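Local coordinates for protein dTDP-4-dehydrorhamnose reductase (Bacillus anthracis, PDB 3SC6) that catalyses the NADPH-dependent reduction of dTDP-4-dehydrorhamnose to dTDP-L-rhamnose, the closing step of dTDP-L-rhamnose biosynthesis, at residues Y190-N195 with L277-I282; H211-G216 with F257-L262. All coordinates share one frame; numbering follows the deposited sequence.

Interaction 1. Residues Y190-N195 with L277-I282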
loop_
_atom_site.group_PDB
_atom_site.type_symbol
_atom_site.label_atom_id
_atom_site.label_comp_id
_atom_site.label_asym_id
_atom_site.label_seq_id
_atom_site.Cartn_x
_atom_site.Cartn_y
_atom_site.Cartn_z
ATOM N N TYR A 190 4.158 -7.436 -3.565
ATOM C CA TYR A 190 3.029 -7.984 -4.311
ATOM C C TYR A 190 1.775 -8.124 -3.451
ATOM O O TYR A 190 1.764 -8.837 -2.451
ATOM C CB TYR A 190 3.418 -9.293 -5.011
ATOM C CG TYR A 190 2.263 -10.024 -5.655
ATOM C CD1 TYR A 190 1.316 -9.348 -6.406
ATOM C CD2 TYR A 190 2.197 -11.411 -5.625
ATOM C CE1 TYR A 190 0.273 -10.021 -7.014
ATOM C CE2 TYR A 190 1.172 -12.092 -6.250
ATOM C CZ TYR A 190 0.213 -11.390 -6.941
ATOM O OH TYR A 190 -0.810 -12.058 -7.561
ATOM N N VAL A 191 0.729 -7.414 -3.868
ATOM C CA VAL A 191 -0.566 -7.400 -3.185
ATOM C C VAL A 191 -0.978 -8.733 -2.567
ATOM O O VAL A 191 -1.436 -8.769 -1.434
ATOM C CB VAL A 191 -1.686 -6.925 -4.139
ATOM C CG1 VAL A 191 -3.037 -7.013 -3.464
ATOM C CG2 VAL A 191 -1.416 -5.500 -4.617
ATOM N N ALA A 192 -0.825 -9.828 -3.302
ATOM C CA ALA A 192 -1.202 -11.138 -2.771
ATOM C C ALA A 192 -0.507 -11.429 -1.446
ATOM O O ALA A 192 -1.142 -11.942 -0.525
ATOM C CB ALA A 192 -0.919 -12.232 -3.769
ATOM N N ASP A 193 0.788 -11.119 -1.351
ATOM C CA ASP A 193 1.540 -11.352 -0.109
ATOM C C ASP A 193 1.068 -10.399 0.996
ATOM O O ASP A 193 1.030 -10.769 2.174
ATOM C CB ASP A 193 3.057 -11.211 -0.317
ATOM C CG ASP A 193 3.632 -12.267 -1.258
ATOM O OD1 ASP A 193 2.887 -13.174 -1.682
ATOM O OD2 ASP A 193 4.847 -12.200 -1.553
ATOM N N LEU A 194 0.719 -9.174 0.613
ATOM C CA LEU A 194 0.246 -8.189 1.572
ATOM C C LEU A 194 -1.101 -8.642 2.132
ATOM O O LEU A 194 -1.310 -8.654 3.348
ATOM C CB LEU A 194 0.096 -6.815 0.912
ATOM C CG LEU A 194 -0.420 -5.705 1.832
ATOM C CD1 LEU A 194 0.491 -5.558 3.038
ATOM C CD2 LEU A 194 -0.540 -4.388 1.083
ATOM N N ASN A 195 -2.013 -9.016 1.238
ATOM C CA ASN A 195 -3.341 -9.469 1.648
ATOM C C ASN A 195 -3.262 -10.654 2.593
ATOM O O ASN A 195 -4.069 -10.764 3.514
ATOM C CB ASN A 195 -4.212 -9.795 0.432
ATOM C CG ASN A 195 -4.504 -8.569 -0.424
ATOM O OD1 ASN A 195 -4.306 -7.428 0.011
ATOM N ND2 ASN A 195 -5.014 -8.796 -1.633
ATOM N N LEU A 277 7.513 -11.685 -6.698
ATOM C CA LEU A 277 7.344 -11.451 -8.127
ATOM C C LEU A 277 7.077 -12.761 -8.868
ATOM O O LEU A 277 6.390 -12.771 -9.886
ATOM C CB LEU A 277 8.596 -10.774 -8.694
ATOM C CG LEU A 277 8.618 -10.435 -10.187
ATOM C CD1 LEU A 277 7.449 -9.538 -10.575
ATOM C CD2 LEU A 277 9.936 -9.775 -10.548
ATOM N N GLU A 278 7.621 -13.866 -8.364
ATOM C CA GLU A 278 7.414 -15.155 -9.008
ATOM C C GLU A 278 5.944 -15.509 -9.041
ATOM O O GLU A 278 5.388 -15.798 -10.101
ATOM C CB GLU A 278 8.135 -16.289 -8.272
ATOM C CG GLU A 278 9.639 -16.177 -8.177
ATOM C CD GLU A 278 10.255 -17.373 -7.463
ATOM O OE1 GLU A 278 9.509 -18.325 -7.137
ATOM O OE2 GLU A 278 11.484 -17.371 -7.241
ATOM N N ARG A 279 5.310 -15.468 -7.871
ATOM C CA ARG A 279 3.895 -15.811 -7.764
ATOM C C ARG A 279 2.999 -14.856 -8.568
ATOM O O ARG A 279 1.832 -15.155 -8.812
ATOM C CB ARG A 279 3.482 -15.998 -6.286
ATOM C CG ARG A 279 2.064 -16.535 -6.089
ATOM C CD ARG A 279 1.811 -17.022 -4.645
ATOM N NE ARG A 279 1.841 -16.012 -3.588
ATOM C CZ ARG A 279 0.763 -15.401 -3.091
ATOM N NH1 ARG A 279 0.895 -14.509 -2.118
ATOM N NH2 ARG A 279 -0.454 -15.691 -3.546
ATOM N N PHE A 280 3.557 -13.724 -8.996
ATOM C CA PHE A 280 2.806 -12.764 -9.795
ATOM C C PHE A 280 2.563 -13.347 -11.180
ATOM O O PHE A 280 1.436 -13.343 -11.672
ATOM C CB PHE A 280 3.545 -11.438 -9.931
ATOM C CG PHE A 280 2.879 -10.487 -10.873
ATOM C CD1 PHE A 280 1.888 -9.631 -10.435
ATOM C CD2 PHE A 280 3.239 -10.462 -12.212
ATOM C CE1 PHE A 280 1.267 -8.762 -11.313
ATOM C CE2 PHE A 280 2.625 -9.595 -13.095
ATOM C CZ PHE A 280 1.637 -8.743 -12.646
ATOM N N PHE A 281 3.628 -13.832 -11.816
ATOM C CA PHE A 281 3.508 -14.426 -13.148
ATOM C C PHE A 281 2.704 -15.716 -13.092
ATOM O O PHE A 281 1.908 -15.993 -13.986
ATOM C CB PHE A 281 4.882 -14.713 -13.772
ATOM C CG PHE A 281 5.705 -13.481 -14.049
ATOM C CD1 PHE A 281 5.588 -12.816 -15.263
ATOM C CD2 PHE A 281 6.615 -13.006 -13.118
ATOM C CE1 PHE A 281 6.348 -11.690 -15.531
ATOM C CE2 PHE A 281 7.378 -11.880 -13.382
ATOM C CZ PHE A 281 7.244 -11.223 -14.588
ATOM N N ILE A 282 2.916 -16.500 -12.037
ATOM C CA ILE A 282 2.209 -17.771 -11.862
ATOM C C ILE A 282 0.696 -17.593 -11.826
ATOM O O ILE A 282 -0.043 -18.353 -12.456
ATOM C CB ILE A 282 2.646 -18.497 -10.564
ATOM C CG1 ILE A 282 4.134 -18.854 -10.620
ATOM C CG2 ILE A 282 1.843 -19.770 -10.376
ATOM C CD1 ILE A 282 4.638 -19.566 -9.379
#
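Tyr190 and Phe280 each carry CG anti to the backbone N (chi1 172° in Tyr190, and alike in Phe280), and from these positions the two rings meet as a T-shaped pair. Phe280 turns its edge to one face of Tyr190, its CD1 coming 3.8 Å from Tyr190 CE1; the ring centroids lie 5.7 Å apart and the planes stand 80° to each other. The CB of Ala192 sits over the opposite face of Tyr190, toward the rim, so that ring lies between its own helix and Phe280. The second link is a salt bridge. The Arg279 chain is bent at chi3, and its NH1 meets Asp193 OD1; the modelled 2.4 Å is too short to be taken literally at this resolution. The carboxylate and guanidinium planes are 21° apart, with Asp193 OD1 at the guanidinium edge, and Ala192 CB touches NH1 and NH2. Glu283 takes a second salt bridge from Arg279 NH2 and a hydrogen bond from Tyr190 OH, which also meets Lys159. In this Rossmann-type fold Tyr190 is the N-cap between strand 185-190 and helix 191-202. That helix packs on helix 16-24 and strand 148-157, while Leu277 and Phe281 turn helix 273-283 toward helix 220-231.

Interaction 2. Residues H211-G216 with F257-L262; sequences HVSNTG and FQHNML
His211 and Phe257 lie ring against ring in an offset stack, where the loop leaving strand 208-211 of the Rossmann-type sheet meets the turn that leads into helix 260-264. The ring centroids are 4.2 Å apart and the planes are inclined by 30°; Phe257 CD1 rests over the His211 face, displaced toward the rim near ND1. The polar atoms of the histidine are accounted for at both ends. Its ND1 donates a weak hydrogen bond of 3.4 Å to Gln258 O, which lies near the ring plane, while NE2 accepts from Arg152 NH1 on strand 148-157.

The carbonyl of His211 receives two donors. His259, at the N-cap position of helix 260-264, has CG anti to its carbonyl carbon (chi1 -55°), and its ND1 donates to His211 O at 3.0 Å. This donor stands well above the carbonyl plane, 48° out of it. A water donates to His211 O at 2.9 Å and accepts a weak bond from Leu262 N, thereby tying the strand end to the first turn of the helix. Glu120 adds another bridge, since its OE2 takes weak hydrogen bonds from both His211 N and Met261 N.

Further along the loop, Val212 O is held by Thr153 OG1 and weakly by Ser213 OG, and Thr215 OG1 is paired with Met270 O. The apolar contact is Val212 CG2 against Leu262 CD2, 4.3 Å apart, and Val212 also packs on helix 191-202 and strand 148-157. His259 CE1 reaches Ser213 O at 3.3 Å, and on the other side of that residue Ser213 OG lies in the plane of the Phe257 ring at its edge, 3.3 Å from CD2.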
loop_
_atom_site.group_PDB
_atom_site.type_symbol
_atom_site.label_atom_id
_atom_site.label_comp_id
_atom_site.label_asym_id
_atom_site.label_seq_id
_atom_site.Cartn_x
_atom_site.Cartn_y
_atom_site.Cartn_z
ATOM N N HIS A 211 4.958 -2.741 9.526
ATOM C CA HIS A 211 5.540 -2.546 8.211
ATOM C C HIS A 211 5.433 -3.875 7.480
ATOM O O HIS A 211 6.051 -4.858 7.883
ATOM C CB HIS A 211 7.002 -2.096 8.219
ATOM C CG HIS A 211 7.234 -0.765 8.855
ATOM N ND1 HIS A 211 8.457 -0.375 9.346
ATOM C CD2 HIS A 211 6.372 0.232 9.160
ATOM C CE1 HIS A 211 8.352 0.840 9.854
ATOM N NE2 HIS A 211 7.097 1.224 9.768
ATOM N N VAL A 212 4.642 -3.902 6.411
ATOM C CA VAL A 212 4.458 -5.116 5.628
ATOM C C VAL A 212 4.924 -4.891 4.198
ATOM O O VAL A 212 4.344 -4.090 3.458
ATOM C CB VAL A 212 2.990 -5.555 5.609
ATOM C CG1 VAL A 212 2.830 -6.821 4.776
ATOM C CG2 VAL A 212 2.495 -5.781 7.030
ATOM N N SER A 213 5.979 -5.605 3.822
ATOM C CA SER A 213 6.559 -5.515 2.493
ATOM C C SER A 213 7.339 -6.776 2.263
ATOM O O SER A 213 7.613 -7.511 3.208
ATOM C CB SER A 213 7.536 -4.344 2.409
ATOM O OG SER A 213 6.901 -3.116 2.701
ATOM N N ASN A 214 7.699 -7.044 1.016
ATOM C CA ASN A 214 8.473 -8.230 0.723
ATOM C C ASN A 214 9.899 -7.987 1.195
ATOM O O ASN A 214 10.368 -6.847 1.228
ATOM C CB ASN A 214 8.421 -8.586 -0.762
ATOM C CG ASN A 214 7.027 -8.973 -1.226
ATOM O OD1 ASN A 214 6.766 -9.069 -2.421
ATOM N ND2 ASN A 214 6.124 -9.184 -0.282
ATOM N N THR A 215 10.568 -9.067 1.584
ATOM C CA THR A 215 11.939 -9.019 2.074
ATOM C C THR A 215 12.949 -8.597 1.017
ATOM O O THR A 215 12.718 -8.761 -0.178
ATOM C CB THR A 215 12.363 -10.409 2.595
ATOM O OG1 THR A 215 11.475 -10.817 3.641
ATOM C CG2 THR A 215 13.794 -10.394 3.116
ATOM N N GLY A 216 14.066 -8.040 1.477
ATOM C CA GLY A 216 15.145 -7.597 0.599
ATOM C C GLY A 216 15.016 -6.210 0.006
ATOM O O GLY A 216 13.917 -5.676 -0.136
ATOM N N PHE A 257 11.879 -0.974 4.937
ATOM C CA PHE A 257 11.396 -1.064 6.304
ATOM C C PHE A 257 12.088 -2.186 7.049
ATOM O O PHE A 257 12.635 -3.113 6.442
ATOM C CB PHE A 257 9.913 -1.445 6.385
ATOM C CG PHE A 257 8.963 -0.477 5.767
ATOM C CD1 PHE A 257 8.820 0.794 6.285
ATOM C CD2 PHE A 257 8.087 -0.893 4.783
ATOM C CE1 PHE A 257 7.901 1.671 5.752
ATOM C CE2 PHE A 257 7.160 -0.027 4.254
ATOM C CZ PHE A 257 7.064 1.259 4.742
ATOM N N GLN A 258 12.052 -2.090 8.376
ATOM C CA GLN A 258 12.616 -3.105 9.240
ATOM C C GLN A 258 11.320 -3.759 9.684
ATOM O O GLN A 258 10.371 -3.064 10.045
ATOM C CB GLN A 258 13.401 -2.538 10.423
ATOM C CG GLN A 258 14.591 -1.687 10.027
ATOM C CD GLN A 258 15.413 -1.215 11.217
ATOM O OE1 GLN A 258 16.294 -0.376 11.070
ATOM N NE2 GLN A 258 15.123 -1.747 12.397
ATOM N N HIS A 259 11.253 -5.081 9.627
ATOM C CA HIS A 259 10.035 -5.786 10.010
ATOM C C HIS A 259 10.037 -6.264 11.466
ATOM O O HIS A 259 10.070 -7.467 11.737
ATOM C CB HIS A 259 9.819 -6.950 9.039
ATOM C CG HIS A 259 9.787 -6.522 7.602
ATOM N ND1 HIS A 259 8.640 -6.078 6.980
ATOM C CD2 HIS A 259 10.767 -6.456 6.672
ATOM C CE1 HIS A 259 8.916 -5.760 5.726
ATOM N NE2 HIS A 259 10.199 -5.981 5.515
ATOM N N ASN A 260 9.978 -5.310 12.395
ATOM C CA ASN A 260 9.975 -5.625 13.822
ATOM C C ASN A 260 8.633 -6.145 14.332
ATOM O O ASN A 260 8.544 -7.287 14.772
ATOM C CB ASN A 260 10.399 -4.409 14.650
ATOM C CG ASN A 260 11.811 -3.951 14.340
ATOM O OD1 ASN A 260 12.503 -4.537 13.508
ATOM N ND2 ASN A 260 12.248 -2.899 15.020
ATOM N N MET A 261 7.596 -5.312 14.281
ATOM C CA MET A 261 6.264 -5.717 14.755
ATOM C C MET A 261 5.835 -7.112 14.311
ATOM O O MET A 261 5.311 -7.866 15.128
ATOM C CB MET A 261 5.206 -4.661 14.412
ATOM C CG MET A 261 5.374 -3.337 15.172
ATOM S SD MET A 261 5.092 -3.447 16.963
ATOM C CE MET A 261 3.365 -3.932 16.992
ATOM N N LEU A 262 6.027 -7.462 13.039
ATOM C CA LEU A 262 5.648 -8.804 12.570
ATOM C C LEU A 262 6.443 -9.858 13.323
ATOM O O LEU A 262 5.892 -10.837 13.813
ATOM C CB LEU A 262 5.889 -8.976 11.069
ATOM C CG LEU A 262 5.062 -8.153 10.088
ATOM C CD1 LEU A 262 5.554 -8.390 8.669
ATOM C CD2 LEU A 262 3.583 -8.501 10.220
HETATM O O HOH W 1 6.663 -5.207 10.689
#

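Overall arrangement
The two contacts, with centres 16 Å apart, adjoin through the residues at the start of helix 191-202 and the loop 211-216. Asn214 OD1 probably accepts a hydrogen bond from Tyr190 N at 3.3 Å, and Leu194 CD1 packs on Val212 CG1. Along the chain, both segments of interaction 2 fall between those of interaction 1, and helix 260-264 precedes helix 273-283 directly. The side chain of Phe257, about 7 Å from the bound NADP, comes closer to the cofactor than that of Tyr190, about 11 Å from it. Interaction 1 joins helix 191-202 with helix 273-283; interaction 2 joins the loop after strand 208-211 with the turn before helix 260-264.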